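Local coordinates for protein AAC3-I (Uncultured bacterium, PDB 5HMN) that transfers an acetyl group from acetyl-coenzyme A to aminoglycoside antibiotics as a GNAT-fold acetyltransferase, probably conferring resistance, at the interface of chains A and B. Coordinates in Å, arbitrary orientation; residue numbers count along the deposited sequence, not the author numbering. Chains: chain A/B, AAC3-I.

Contact 1 and contact 2 are two patches of one two-fold symmetric interface, with the centres of their C-alpha atoms about 27 Å apart. They share no residue. In contact 1 a hairpin-like turn of chain B, between strands 64-75 and 82-91, meets the helices and loop at residues 22 to 44 of chain A. In contact 2 the end of strand 142-152 of chain B pairs with strand 119-124 of chain A. Each patch recurs with the chains exchanged. Two distant parts of each subunit thus reach into the other, which suggests a firmly joined dimer, though the deposited pair alone does not prove it.

Contact 1: the interface of chains A and B. Residues chain A 22, 34, 38-40, 44; chain B 77-81.
This is a mixed polar and apolar interface between a turn of one subunit and helices and a loop of the other, and it joins the two copies of the deposited dimer. B:Gln79 makes a direct hydrogen bond across. Its side chain is extended beyond CG, and amide NE2 donates to the backbone A:Thr34 O at 2.9 Å. The bond is nearly straight, 171° at the hydrogen, and lies in the carbonyl plane on a lone pair. A water bridges the same A:Thr34 O, A:Asn38 N and B:Glu78 O. A second water joins A:Asn38 O to B:Glu80 N.

B:Glu80 and A:Tyr44 run antiparallel, side by side. B:Glu80 CG lies over one ring face, 3.6 Å from A:Tyr44 CG, and also touches A:Pro40 CB. The A:Tyr44 ring is carried there with CG anti to the backbone N (chi1 175°). Methyl CD2 of A:Leu22 meets the B:Phe77 ring at its edge, in plane, 3.6 Å from CD2.

Within chain B, B:Arg81 grips B:Glu78 side-on. NE and NH2 both donate to B:Glu78 OE2, each at 3.1 Å, and this oxygen accepts on its anti lone pair, away from OE1. The salt bridge links B:Glu78 to B:Arg81 across the turn. It is a second-shell brace that may help hold the turn's shape and would partly offset the carboxylate charge. The site thus holds the turn against the partner and probably supports dimer assembly.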
loop_
_atom_site.group_PDB
_atom_site.type_symbol
_atom_site.label_atom_id
_atom_site.label_comp_id
_atom_site.label_asym_id
_atom_site.label_seq_id
_atom_site.Cartn_x
_atom_site.Cartn_y
_atom_site.Cartn_z
ATOM N N LEU A 22 -6.372 -18.454 1.164
ATOM C CA LEU A 22 -6.030 -18.204 -0.234
ATOM C C LEU A 22 -7.052 -18.837 -1.175
ATOM O O LEU A 22 -7.401 -18.260 -2.199
ATOM C CB LEU A 22 -4.629 -18.726 -0.547
ATOM C CG LEU A 22 -3.453 -17.941 0.044
ATOM C CD1 LEU A 22 -2.122 -18.573 -0.356
ATOM C CD2 LEU A 22 -3.503 -16.486 -0.392
ATOM N N THR A 34 -4.313 -17.582 -9.602
ATOM C CA THR A 34 -3.428 -16.587 -9.011
ATOM C C THR A 34 -3.186 -16.843 -7.521
ATOM O O THR A 34 -2.074 -16.660 -7.027
ATOM C CB THR A 34 -3.994 -15.166 -9.193
ATOM O OG1 THR A 34 -4.196 -14.908 -10.588
ATOM C CG2 THR A 34 -3.043 -14.125 -8.622
ATOM N N ASN A 38 0.245 -21.133 -7.390
ATOM C CA ASN A 38 1.667 -21.104 -7.071
ATOM C C ASN A 38 1.902 -20.588 -5.659
ATOM O O ASN A 38 2.543 -19.554 -5.464
ATOM C CB ASN A 38 2.427 -20.244 -8.083
ATOM C CG ASN A 38 3.914 -20.549 -8.108
ATOM O OD1 ASN A 38 4.481 -21.035 -7.127
ATOM N ND2 ASN A 38 4.555 -20.263 -9.235
ATOM N N ARG A 39 1.376 -21.318 -4.682
ATOM C CA ARG A 39 1.458 -20.933 -3.277
ATOM C C ARG A 39 2.905 -20.858 -2.794
ATOM O O ARG A 39 3.751 -21.639 -3.226
ATOM C CB ARG A 39 0.671 -21.922 -2.411
ATOM C CG ARG A 39 -0.722 -22.236 -2.933
ATOM C CD ARG A 39 -1.359 -23.366 -2.144
ATOM N NE ARG A 39 -2.720 -23.645 -2.584
ATOM C CZ ARG A 39 -3.287 -24.846 -2.537
ATOM N NH1 ARG A 39 -2.604 -25.883 -2.071
ATOM N NH2 ARG A 39 -4.533 -25.012 -2.959
ATOM N N PRO A 40 3.193 -19.905 -1.896
ATOM C CA PRO A 40 4.526 -19.745 -1.308
ATOM C C PRO A 40 4.913 -20.914 -0.413
ATOM O O PRO A 40 4.062 -21.732 -0.077
ATOM C CB PRO A 40 4.395 -18.464 -0.478
ATOM C CG PRO A 40 3.207 -17.755 -1.031
ATOM C CD PRO A 40 2.271 -18.846 -1.454
ATOM N N TYR A 44 8.335 -18.751 3.801
ATOM C CA TYR A 44 8.015 -17.422 3.283
ATOM C C TYR A 44 6.732 -16.892 3.910
ATOM O O TYR A 44 6.674 -15.749 4.373
ATOM C CB TYR A 44 7.885 -17.459 1.756
ATOM C CG TYR A 44 7.424 -16.155 1.126
ATOM C CD1 TYR A 44 6.074 -15.880 0.959
ATOM C CD2 TYR A 44 8.342 -15.207 0.692
ATOM C CE1 TYR A 44 5.649 -14.703 0.388
ATOM C CE2 TYR A 44 7.926 -14.023 0.114
ATOM C CZ TYR A 44 6.578 -13.778 -0.035
ATOM O OH TYR A 44 6.135 -12.606 -0.605
ATOM N N PHE B 77 1.103 -12.393 -0.444
ATOM C CA PHE B 77 0.825 -13.570 0.370
ATOM C C PHE B 77 0.381 -14.758 -0.473
ATOM O O PHE B 77 0.517 -15.911 -0.053
ATOM C CB PHE B 77 -0.245 -13.230 1.413
ATOM C CG PHE B 77 -1.402 -12.437 0.853
ATOM C CD1 PHE B 77 -1.351 -11.049 0.791
ATOM C CD2 PHE B 77 -2.528 -13.081 0.374
ATOM C CE1 PHE B 77 -2.406 -10.323 0.268
ATOM C CE2 PHE B 77 -3.589 -12.362 -0.146
ATOM C CZ PHE B 77 -3.527 -10.981 -0.200
ATOM N N GLU B 78 -0.151 -14.477 -1.661
ATOM C CA GLU B 78 -0.648 -15.538 -2.534
ATOM C C GLU B 78 0.500 -16.203 -3.292
ATOM O O GLU B 78 0.406 -17.366 -3.675
ATOM C CB GLU B 78 -1.690 -14.992 -3.519
ATOM C CG GLU B 78 -1.137 -14.093 -4.617
ATOM C CD GLU B 78 -0.770 -12.698 -4.131
ATOM O OE1 GLU B 78 -1.084 -12.355 -2.970
ATOM O OE2 GLU B 78 -0.165 -11.943 -4.917
ATOM N N GLN B 79 1.576 -15.454 -3.499
ATOM C CA GLN B 79 2.769 -15.944 -4.195
ATOM C C GLN B 79 4.015 -15.279 -3.622
ATOM O O GLN B 79 3.925 -14.241 -2.964
ATOM C CB GLN B 79 2.686 -15.673 -5.701
ATOM C CG GLN B 79 1.603 -16.446 -6.437
ATOM C CD GLN B 79 1.551 -16.115 -7.914
ATOM O OE1 GLN B 79 2.570 -15.804 -8.529
ATOM N NE2 GLN B 79 0.355 -16.174 -8.490
ATOM N N GLU B 80 5.178 -15.870 -3.877
ATOM C CA GLU B 80 6.436 -15.269 -3.450
ATOM C C GLU B 80 6.842 -14.157 -4.404
ATOM O O GLU B 80 7.822 -14.282 -5.132
ATOM C CB GLU B 80 7.544 -16.320 -3.367
ATOM C CG GLU B 80 7.340 -17.337 -2.265
ATOM C CD GLU B 80 8.514 -18.277 -2.120
ATOM O OE1 GLU B 80 9.656 -17.789 -1.977
ATOM O OE2 GLU B 80 8.297 -19.505 -2.155
ATOM N N ARG B 81 6.068 -13.076 -4.398
ATOM C CA ARG B 81 6.328 -11.923 -5.248
ATOM C C ARG B 81 6.052 -10.650 -4.465
ATOM O O ARG B 81 5.442 -10.695 -3.397
ATOM C CB ARG B 81 5.469 -11.974 -6.512
ATOM C CG ARG B 81 3.967 -12.010 -6.241
ATOM C CD ARG B 81 3.174 -12.224 -7.521
ATOM N NE ARG B 81 1.733 -12.087 -7.302
ATOM C CZ ARG B 81 0.824 -12.117 -8.271
ATOM N NH1 ARG B 81 1.202 -12.285 -9.533
ATOM N NH2 ARG B 81 -0.463 -11.976 -7.981
HETATM O O HOH W 1 -0.876 -19.066 -6.126
HETATM O O HOH W 2 4.925 -18.754 -4.701
#

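Contact 2: the interface of chains A and B. Residues chain A 105, 109, 119-120, 140; chain B 151-153.
Strand 142-152 of chain B runs antiparallel to strand 119-124 of chain A, and A:Ile120 and B:Ile151 exchange two backbone hydrogen bonds. A:Ile120 N donates to B:Ile151 O at 2.7 Å, in the carbonyl plane. In return B:Ile151 N donates to A:Ile120 O at 2.6 Å, nearly along the C=O axis, with a C=O to donor angle of 175°. This pair carries both backbone bonds. B:Pro152, which lacks an N-H, sits at the neighbouring position opposite A:Val119.

B:Ile151 buries the most surface of this patch. Its two branches leave CB apart. CG1 is anti to the carbonyl carbon (chi1 -51°), and CG2 is anti to the backbone N. Methyl CG2 meets A:Lys109 CE at 3.6 Å. It also lies 4.0 Å from A:Leu140 CB. CD1, the tip of the other branch, comes against the same A:Leu140 CB. A:Lys109 is extended beyond CG and lies crosswise to B:Ile151. The lysine CE is 3.6 Å from B:Pro152 O. The closer contacts are therefore made by this methylene, while NZ lies farther on at the tip. Ring carbon CD of B:Pro152 rests 3.6 Å from the backbone A:Leu140 O, at the end of helix 131-140.

B:Val153 follows the strand. Its methyl CG1, anti to the carbonyl carbon (chi1 -68°), meets A:Ile120 at a slant and lies 3.8 Å from A:Ile120 CG1. The same methyl touches the backbone of A:Val119. A:Val119 turns CG2 toward the carbonyl of B:Ile151. The site thus adds a strand of one subunit to the sheet of the other, beside helices 100-115 and 131-140, and probably stabilises an exchanged-strand dimer.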
loop_
_atom_site.group_PDB
_atom_site.type_symbol
_atom_site.label_atom_id
_atom_site.label_comp_id
_atom_site.label_asym_id
_atom_site.label_seq_id
_atom_site.Cartn_x
_atom_site.Cartn_y
_atom_site.Cartn_z
ATOM N N ILE A 105 -13.825 -5.789 9.135
ATOM C CA ILE A 105 -13.329 -4.417 9.140
ATOM C C ILE A 105 -13.397 -3.832 10.545
ATOM O O ILE A 105 -12.513 -3.085 10.963
ATOM C CB ILE A 105 -14.116 -3.544 8.146
ATOM C CG1 ILE A 105 -13.909 -4.075 6.724
ATOM C CG2 ILE A 105 -13.676 -2.083 8.225
ATOM C CD1 ILE A 105 -14.680 -3.341 5.662
ATOM N N LYS A 109 -10.304 -2.283 12.695
ATOM C CA LYS A 109 -10.353 -0.991 13.377
ATOM C C LYS A 109 -9.774 -1.072 14.785
ATOM O O LYS A 109 -8.918 -0.273 15.159
ATOM C CB LYS A 109 -11.790 -0.471 13.449
ATOM C CG LYS A 109 -12.360 0.008 12.125
ATOM C CD LYS A 109 -13.755 0.580 12.319
ATOM C CE LYS A 109 -14.320 1.124 11.019
ATOM N NZ LYS A 109 -15.662 1.742 11.209
ATOM N N VAL A 119 -6.089 5.890 10.420
ATOM C CA VAL A 119 -7.025 5.680 9.320
ATOM C C VAL A 119 -6.793 4.344 8.610
ATOM O O VAL A 119 -5.684 3.808 8.582
ATOM C CB VAL A 119 -6.945 6.844 8.289
ATOM C CG1 VAL A 119 -5.657 6.772 7.491
ATOM C CG2 VAL A 119 -8.158 6.853 7.363
ATOM N N ILE A 120 -7.871 3.795 8.068
ATOM C CA ILE A 120 -7.795 2.622 7.218
ATOM C C ILE A 120 -8.281 3.011 5.830
ATOM O O ILE A 120 -9.314 3.666 5.696
ATOM C CB ILE A 120 -8.646 1.464 7.777
ATOM C CG1 ILE A 120 -8.122 1.037 9.150
ATOM C CG2 ILE A 120 -8.655 0.288 6.808
ATOM C CD1 ILE A 120 -9.007 0.009 9.849
ATOM N N LEU A 140 -18.881 2.938 5.305
ATOM C CA LEU A 140 -17.867 2.977 6.356
ATOM C C LEU A 140 -16.910 4.149 6.219
ATOM O O LEU A 140 -16.392 4.652 7.215
ATOM C CB LEU A 140 -17.073 1.674 6.372
ATOM C CG LEU A 140 -17.808 0.439 6.882
ATOM C CD1 LEU A 140 -16.921 -0.778 6.737
ATOM C CD2 LEU A 140 -18.226 0.627 8.333
ATOM N N ILE B 151 -11.469 5.043 5.658
ATOM C CA ILE B 151 -12.264 4.601 6.796
ATOM C C ILE B 151 -11.599 4.972 8.123
ATOM O O ILE B 151 -10.488 4.527 8.420
ATOM C CB ILE B 151 -12.503 3.080 6.750
ATOM C CG1 ILE B 151 -13.043 2.666 5.376
ATOM C CG2 ILE B 151 -13.455 2.663 7.851
ATOM C CD1 ILE B 151 -13.200 1.165 5.199
ATOM N N PRO B 152 -12.276 5.803 8.926
ATOM C CA PRO B 152 -11.748 6.228 10.228
ATOM C C PRO B 152 -11.628 5.066 11.209
ATOM O O PRO B 152 -12.508 4.208 11.266
ATOM C CB PRO B 152 -12.785 7.245 10.710
ATOM C CG PRO B 152 -14.044 6.858 10.006
ATOM C CD PRO B 152 -13.612 6.363 8.659
ATOM N N VAL B 153 -10.535 5.037 11.963
ATOM C CA VAL B 153 -10.319 3.992 12.955
ATOM C C VAL B 153 -11.105 4.268 14.233
ATOM O O VAL B 153 -11.219 3.397 15.097
ATOM C CB VAL B 153 -8.832 3.857 13.318
ATOM C CG1 VAL B 153 -8.033 3.321 12.137
ATOM C CG2 VAL B 153 -8.288 5.194 13.782
#